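Local structure of heme peroxidase (Bacteroides thetaiotaomicron, 2GVK) at residues D37-D40 with K41-V45; N48-A51 with M52-M56; A125-L128 with D129-K133. The protein is thought to be a heme-dependent dye-decolorizing peroxidase, a family that uses hydrogen peroxide to oxidise dyes and other organic substrates. All blocks are in the same frame, centred on the assembly; numbering follows the deposited sequence. Where two conformers were deposited one is given.

Contact 1 of 3, residues D37-D40 with K41-V45; sequences DTVD and KVKDV. With NA (sodium ion), chain E.
Asp37 and Lys41 meet one turn apart at the N-terminal end of helix 38-59, a local contact just after strand 24-32 of the first ferredoxin-like half. Lys41 N donates to Asp37 O (2.9 Å, 159° at the hydrogen), closing the first turn. The side chain of Lys41, with CG beside its backbone N (chi1 -73°) and extended from there on, runs back alongside that turn, bringing CE to 3.7 Å from Asp37 CB. Asp37 divides its carboxylate: OD1 binds the sodium ion at 2.3 Å, completed by Pro36 O and three waters, while OD2 forms a long salt bridge of 3.6 Å with Lys41 NZ. Water 1 accepts from Lys41 NZ at 2.9 Å and donates weakly to Asp37 OD2; a firmer partner for NZ is Lys133 O, beyond the end of helix 118-131. Water 2, a sodium ligand, donates to Asp40 OD2 at 2.7 Å. Two residues on, round the helix, Val39 CG1 lies beside Lys43 CE at 3.6 Å. Cut back to an alanine, Lys41 would probably leave Asp37 OD2 and Lys133 O without their ammonium partner. Answering two cations at once is likely to stabilise the aspartate's charged form and restrict its rotation.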
loop_
_atom_site.group_PDB
_atom_site.type_symbol
_atom_site.label_atom_id
_atom_site.label_comp_id
_atom_site.label_asym_id
_atom_site.label_seq_id
_atom_site.Cartn_x
_atom_site.Cartn_y
_atom_site.Cartn_z
ATOM N N ASP A 37 -28.094 -36.785 2.848
ATOM C CA ASP A 37 -27.121 -36.034 3.641
ATOM C C ASP A 37 -27.338 -34.522 3.540
ATOM O O ASP A 37 -26.565 -33.749 4.111
ATOM C CB ASP A 37 -25.700 -36.303 3.154
ATOM C CG ASP A 37 -25.252 -37.706 3.372
ATOM O OD1 ASP A 37 -25.952 -38.482 4.037
ATOM O OD2 ASP A 37 -24.160 -38.038 2.863
ATOM N N THR A 38 -28.334 -34.099 2.771
ATOM C CA THR A 38 -28.454 -32.681 2.393
ATOM C C THR A 38 -28.632 -31.771 3.587
ATOM O O THR A 38 -27.940 -30.751 3.701
ATOM C CB THR A 38 -29.583 -32.455 1.356
ATOM O OG1 THR A 38 -29.192 -33.028 0.108
ATOM C CG2 THR A 38 -29.824 -30.987 1.143
ATOM N N VAL A 39 -29.539 -32.111 4.486
ATOM C CA VAL A 39 -29.770 -31.236 5.639
ATOM C C VAL A 39 -28.532 -31.169 6.521
ATOM O O VAL A 39 -28.133 -30.108 6.949
ATOM C CB VAL A 39 -30.996 -31.686 6.479
ATOM C CG1 VAL A 39 -31.165 -30.769 7.688
ATOM C CG2 VAL A 39 -32.244 -31.663 5.639
ATOM N N ASP A 40 -27.930 -32.309 6.780
ATOM C CA ASP A 40 -26.732 -32.357 7.638
ATOM C C ASP A 40 -25.564 -31.558 7.060
ATOM O O ASP A 40 -24.827 -30.905 7.797
ATOM C CB ASP A 40 -26.305 -33.788 7.871
ATOM C CG ASP A 40 -27.195 -34.513 8.885
ATOM O OD1 ASP A 40 -28.034 -33.852 9.542
ATOM O OD2 ASP A 40 -27.031 -35.740 9.043
ATOM N N LYS A 41 -25.359 -31.646 5.757
ATOM C CA LYS A 41 -24.247 -30.917 5.125
ATOM C C LYS A 41 -24.486 -29.411 5.170
ATOM O O LYS A 41 -23.572 -28.639 5.467
ATOM C CB LYS A 41 -24.010 -31.413 3.698
ATOM C CG LYS A 41 -23.364 -32.788 3.685
ATOM C CD LYS A 41 -23.145 -33.314 2.316
ATOM C CE LYS A 41 -22.503 -34.697 2.367
ATOM N NZ LYS A 41 -22.596 -35.387 1.059
ATOM N N VAL A 42 -25.723 -28.995 4.964
ATOM C CA VAL A 42 -26.050 -27.580 5.073
ATOM C C VAL A 42 -25.844 -27.099 6.519
ATOM O O VAL A 42 -25.287 -26.026 6.752
ATOM C CB VAL A 42 -27.493 -27.285 4.593
ATOM C CG1 VAL A 42 -27.915 -25.815 4.949
ATOM C CG2 VAL A 42 -27.602 -27.537 3.093
ATOM N N LYS A 43 -26.261 -27.913 7.478
ATOM C CA LYS A 43 -26.113 -27.556 8.893
ATOM C C LYS A 43 -24.634 -27.478 9.295
ATOM O O LYS A 43 -24.250 -26.618 10.108
ATOM C CB LYS A 43 -26.864 -28.542 9.787
ATOM C CG LYS A 43 -28.356 -28.383 9.730
ATOM C CD LYS A 43 -29.062 -29.254 10.757
ATOM C CE LYS A 43 -30.567 -29.001 10.737
ATOM N NZ LYS A 43 -31.283 -29.688 11.872
ATOM N N ASP A 44 -23.797 -28.328 8.700
ATOM C CA ASP A 44 -22.317 -28.279 8.934
ATOM C C ASP A 44 -21.766 -26.945 8.515
ATOM O O ASP A 44 -20.952 -26.352 9.205
ATOM C CB ASP A 44 -21.581 -29.380 8.160
ATOM C CG ASP A 44 -20.037 -29.300 8.342
ATOM O OD1 ASP A 44 -19.558 -29.581 9.476
ATOM O OD2 ASP A 44 -19.313 -28.956 7.362
ATOM N N VAL A 45 -22.211 -26.457 7.369
ATOM C CA VAL A 45 -21.769 -25.134 6.912
ATOM C C VAL A 45 -22.290 -24.036 7.871
ATOM O O VAL A 45 -21.540 -23.156 8.275
ATOM C CB VAL A 45 -22.219 -24.839 5.461
ATOM C CG1 VAL A 45 -21.920 -23.397 5.094
ATOM C CG2 VAL A 45 -21.532 -25.766 4.497
HETATM NA NA NA E . -27.293 -39.027 5.870
HETATM O O HOH W 1 -21.053 -37.823 1.646
HETATM O O HOH W 2 -26.235 -37.153 6.882
HETATM O O HOH W 3 -25.622 -40.415 6.872
HETATM O O HOH W 4 -28.281 -41.238 5.237
#

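Contact 2 of 3, residues N48-A51 with M52-M56; sequences NFSA and MIRSM
Phe49 and Ile53 meet obliquely, the methyl CD1 of Ile53 lying 3.6 Å from Phe49 CE2. Phe49 CG is anti to the backbone N (chi1 -167°), which swings the ring off the helix toward Cys67 and Met69 of strand 66-72 and Leu312 of helix 309-315. Around the helix from this pair, Arg54 doubles back on the preceding turn: its bend at chi3 (-72°) lays the guanidinium over the backbone, with Ser50 O 3.8 Å from its plane near the centre and Ala51 N toward the rim of the same face. Arg54 NH1 makes a weak, bent bond to Ser50 OG (3.4 Å). Both groups have stronger partners in Asp166 of the second subunit, whose OD1 pairs with Arg54 NH1 and OD2 with Ser50 OG. Helix 38-59 is the first helix of a ferredoxin-like half, crossing from strand 24-32 to strand 66-72, and here it is kinked, the N atoms of Ser50 and Ala51 lacking bonds to the turn before. Met52, deposited as selenomethionine, passes CG over Asn48 O at 3.3 Å and then turns its end toward Phe124, Ile127 and Leu128 of helix 118-131. Ser55 N bonds to Ala51 O at 2.9 Å, and Ser55 OG reaches Asp219 of the second subunit.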
loop_
_atom_site.group_PDB
_atom_site.type_symbol
_atom_site.label_atom_id
_atom_site.label_comp_id
_atom_site.label_asym_id
_atom_site.label_seq_id
_atom_site.Cartn_x
_atom_site.Cartn_y
_atom_site.Cartn_z
ATOM N N ASN A 48 -20.227 -23.949 11.011
ATOM C CA ASN A 48 -18.832 -23.605 10.844
ATOM C C ASN A 48 -18.593 -22.305 10.085
ATOM O O ASN A 48 -17.429 -21.910 9.849
ATOM C CB ASN A 48 -18.126 -24.760 10.151
ATOM C CG ASN A 48 -17.982 -25.947 11.047
ATOM O OD1 ASN A 48 -17.339 -25.863 12.109
ATOM N ND2 ASN A 48 -18.621 -27.043 10.683
ATOM N N PHE A 49 -19.670 -21.614 9.756
ATOM C CA PHE A 49 -19.594 -20.421 8.881
ATOM C C PHE A 49 -18.766 -19.291 9.481
ATOM O O PHE A 49 -17.859 -18.780 8.835
ATOM C CB PHE A 49 -20.992 -19.919 8.556
ATOM C CG PHE A 49 -21.034 -18.908 7.430
ATOM C CD1 PHE A 49 -20.734 -19.278 6.128
ATOM C CD2 PHE A 49 -21.386 -17.607 7.676
ATOM C CE1 PHE A 49 -20.813 -18.352 5.091
ATOM C CE2 PHE A 49 -21.470 -16.698 6.652
ATOM C CZ PHE A 49 -21.156 -17.072 5.362
ATOM N N SER A 50 -19.052 -18.923 10.728
ATOM C CA SER A 50 -18.303 -17.848 11.360
ATOM C C SER A 50 -16.823 -18.264 11.582
ATOM O O SER A 50 -15.943 -17.442 11.473
ATOM C CB SER A 50 -18.957 -17.408 12.679
ATOM O OG SER A 50 -18.951 -18.451 13.616
ATOM N N ALA A 51 -16.575 -19.558 11.819
ATOM C CA ALA A 51 -15.196 -20.081 11.912
ATOM C C ALA A 51 -14.434 -19.935 10.579
ATOM O O ALA A 51 -13.242 -19.621 10.558
ATOM C CB ALA A 51 -15.212 -21.538 12.339
HETATM N N MSE A 52 -15.122 -20.199 9.469
HETATM C CA MSE A 52 -14.508 -20.064 8.157
HETATM C C MSE A 52 -14.136 -18.597 7.893
HETATM O O MSE A 52 -13.072 -18.309 7.340
HETATM C CB MSE A 52 -15.441 -20.571 7.077
HETATM C CG MSE A 52 -15.664 -22.090 7.109
HETATM SE SE MSE A 52 -17.014 -22.649 5.817
HETATM C CE MSE A 52 -16.062 -22.074 4.164
ATOM N N ILE A 53 -15.016 -17.674 8.302
ATOM C CA ILE A 53 -14.737 -16.255 8.179
ATOM C C ILE A 53 -13.594 -15.858 9.104
ATOM O O ILE A 53 -12.683 -15.116 8.688
ATOM C CB ILE A 53 -15.998 -15.402 8.466
ATOM C CG1 ILE A 53 -17.066 -15.693 7.402
ATOM C CG2 ILE A 53 -15.648 -13.912 8.523
ATOM C CD1 ILE A 53 -18.438 -15.154 7.735
ATOM N N ARG A 54 -13.601 -16.373 10.341
ATOM C CA ARG A 54 -12.504 -16.087 11.289
ATOM C C ARG A 54 -11.172 -16.502 10.711
ATOM O O ARG A 54 -10.189 -15.821 10.875
ATOM C CB ARG A 54 -12.718 -16.811 12.624
ATOM C CG ARG A 54 -13.585 -16.092 13.597
ATOM C CD ARG A 54 -13.446 -16.692 15.009
ATOM N NE ARG A 54 -14.083 -18.008 15.112
ATOM C CZ ARG A 54 -15.404 -18.203 15.225
ATOM N NH1 ARG A 54 -16.234 -17.171 15.271
ATOM N NH2 ARG A 54 -15.892 -19.433 15.306
ATOM N N SER A 55 -11.141 -17.679 10.096
ATOM C CA SER A 55 -9.921 -18.194 9.503
ATOM C C SER A 55 -9.374 -17.235 8.435
ATOM O O SER A 55 -8.197 -16.817 8.488
ATOM C CB SER A 55 -10.171 -19.582 8.910
ATOM O OG SER A 55 -9.009 -20.080 8.269
HETATM N N MSE A 56 -10.241 -16.806 7.527
HETATM C CA MSE A 56 -9.830 -15.902 6.462
HETATM C C MSE A 56 -9.307 -14.590 7.015
HETATM O O MSE A 56 -8.316 -14.070 6.534
HETATM C CB MSE A 56 -10.975 -15.607 5.523
HETATM C CG MSE A 56 -11.520 -16.786 4.818
HETATM SE SE MSE A 56 -10.208 -17.732 3.719
HETATM C CE MSE A 56 -9.600 -16.325 2.716
#

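Contact 3 of 3, residues A125-L128 with D129-K133; sequences ASIL and DEKLK. With EDO (1,2-ethanediol), chain J.
Asp129 N donates to Ala125 O at 2.9 Å, the first of four backbone bonds that carry helix 118-131 to its C-terminal end. Glu130 N to Ser126 O and Lys131 N to Ile127 O follow in nearly the same geometry. The last, Leu132 N to Leu128 O (2.9 Å), is more bent, 140° at the hydrogen, and Leu132 is the first residue to leave helical backbone angles. The carboxylate of Asp129, with CG anti to its own backbone N (chi1 177°), stands away from Ala125 and reaches the subunit boundary. There OD1 accepts a hydrogen bond from O2 of a 1,2-ethanediol at 2.6 Å, a molecule probably taken up from the crystallisation liquor and also bonded to Ser255 O of the third subunit. Asp129 OD2 is hydrogen-bonded to Tyr259 OH of the third subunit. Glu130 extends back along the preceding turn, its CG 3.4 Å from Ser126 O. Farther round, Lys131 runs beside Ile127, the two side chains pointing the same way; in one of the two conformers of Ile127, and so less certainly, CG2 lies 3.9 Å from Lys131 CE. The bend at chi4 (-63°) then turns NZ to its salt bridge with Asp44 of helix 38-59. Leu132 CG rests 3.4 Å from Leu128 O, and its CD1 only brushes Leu128 CB at 4.5 Å; both leucines touch Val45 and Phe111 of strand 109-115, and Leu128 also Met52. The helix end is therefore two-sided: leucines face the sheet and the neighbouring helix, while Asp129 faces another subunit. Held through both oxygens, by a neighbour's tyrosine hydroxyl at OD2 and the ethanediol at OD1, the Asp129 carboxylate is likely to be limited in its rotation.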
loop_
_atom_site.group_PDB
_atom_site.type_symbol
_atom_site.label_atom_id
_atom_site.label_comp_id
_atom_site.label_asym_id
_atom_site.label_seq_id
_atom_site.Cartn_x
_atom_site.Cartn_y
_atom_site.Cartn_z
ATOM N N ALA A 125 -14.931 -20.324 -1.337
ATOM C CA ALA A 125 -15.891 -21.007 -2.157
ATOM C C ALA A 125 -15.533 -22.486 -2.378
ATOM O O ALA A 125 -16.415 -23.324 -2.441
ATOM C CB ALA A 125 -16.056 -20.279 -3.500
ATOM N N SER A 126 -14.241 -22.796 -2.486
ATOM C CA SER A 126 -13.813 -24.167 -2.697
ATOM C C SER A 126 -14.127 -25.022 -1.462
ATOM O O SER A 126 -14.496 -26.185 -1.586
ATOM C CB SER A 126 -12.311 -24.233 -3.055
ATOM O OG SER A 126 -11.489 -24.002 -1.927
ATOM N N ILE A 127 -14.001 -24.431 -0.285
ATOM C CA ILE A 127 -14.299 -25.153 0.937
ATOM C C ILE A 127 -15.819 -25.405 1.035
ATOM O O ILE A 127 -16.237 -26.491 1.401
ATOM C CB ILE A 127 -13.743 -24.423 2.161
ATOM C CG1 ILE A 127 -12.193 -24.440 2.108
ATOM C CG2 ILE A 127 -14.235 -25.075 3.436
ATOM C CD1 ILE A 127 -11.535 -23.427 2.982
ATOM N N LEU A 128 -16.625 -24.421 0.612
ATOM C CA LEU A 128 -18.096 -24.607 0.538
ATOM C C LEU A 128 -18.438 -25.759 -0.416
ATOM O O LEU A 128 -19.280 -26.598 -0.114
ATOM C CB LEU A 128 -18.794 -23.324 0.062
ATOM C CG LEU A 128 -18.747 -22.131 0.996
ATOM C CD1 LEU A 128 -19.353 -20.907 0.303
ATOM C CD2 LEU A 128 -19.469 -22.422 2.299
ATOM N N ASP A 129 -17.751 -25.798 -1.562
ATOM C CA ASP A 129 -17.954 -26.868 -2.551
ATOM C C ASP A 129 -17.714 -28.233 -1.907
ATOM O O ASP A 129 -18.522 -29.155 -2.047
ATOM C CB ASP A 129 -17.004 -26.648 -3.744
ATOM C CG ASP A 129 -17.098 -27.764 -4.806
ATOM O OD1 ASP A 129 -18.229 -28.244 -5.112
ATOM O OD2 ASP A 129 -16.025 -28.112 -5.390
ATOM N N GLU A 130 -16.601 -28.348 -1.197
ATOM C CA GLU A 130 -16.236 -29.584 -0.516
ATOM C C GLU A 130 -17.241 -29.972 0.563
ATOM O O GLU A 130 -17.660 -31.126 0.648
ATOM C CB GLU A 130 -14.843 -29.452 0.109
ATOM C CG GLU A 130 -13.717 -29.384 -0.923
ATOM C CD GLU A 130 -12.388 -28.839 -0.346
ATOM O OE1 GLU A 130 -12.331 -28.517 0.878
ATOM O OE2 GLU A 130 -11.432 -28.693 -1.135
ATOM N N LYS A 131 -17.632 -29.009 1.380
ATOM C CA LYS A 131 -18.536 -29.284 2.489
ATOM C C LYS A 131 -19.947 -29.622 2.021
ATOM O O LYS A 131 -20.673 -30.381 2.696
ATOM C CB LYS A 131 -18.578 -28.093 3.449
ATOM C CG LYS A 131 -17.360 -27.945 4.337
ATOM C CD LYS A 131 -17.563 -26.725 5.316
ATOM C CE LYS A 131 -16.422 -26.582 6.298
ATOM N NZ LYS A 131 -16.326 -27.765 7.181
ATOM N N LEU A 132 -20.349 -29.081 0.878
ATOM C CA LEU A 132 -21.720 -29.260 0.399
ATOM C C LEU A 132 -21.842 -30.313 -0.688
ATOM O O LEU A 132 -22.927 -30.509 -1.237
ATOM C CB LEU A 132 -22.272 -27.928 -0.121
ATOM C CG LEU A 132 -22.483 -26.862 0.958
ATOM C CD1 LEU A 132 -22.721 -25.489 0.337
ATOM C CD2 LEU A 132 -23.636 -27.251 1.878
ATOM N N LYS A 133 -20.750 -31.042 -0.952
ATOM C CA LYS A 133 -20.725 -32.028 -2.039
ATOM C C LYS A 133 -21.879 -33.024 -1.907
ATOM O O LYS A 133 -22.005 -33.697 -0.896
ATOM C CB LYS A 133 -19.377 -32.780 -2.043
ATOM C CG LYS A 133 -19.112 -33.559 -3.301
ATOM C CD LYS A 133 -18.658 -32.642 -4.433
HETATM C C1 EDO J . -20.822 -30.251 -7.352
HETATM O O1 EDO J . -21.684 -29.321 -8.027
HETATM C C2 EDO J . -19.386 -29.847 -7.594
HETATM O O2 EDO J . -18.523 -30.359 -6.585
#

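From the N terminus, the chain leaves strand 24-32, passes the sodium site and enters helix 38-59 at contact 1; contact 2 lies farther along the same helix, and contact 3 forms the end of helix 118-131. Each joins residues about one turn apart within a helix, so none closes a long loop, and the three run in series without nesting or crossing. Their meeting is lateral. Contact 1 touches contact 3 through polar links and through Val45 against Leu132, while contact 2 reaches it through Met52 against Ile127 and Leu128. The two helices of the first ferredoxin-like half are thereby joined beside its sheet, with contacts 2 and 3 also facing other subunits.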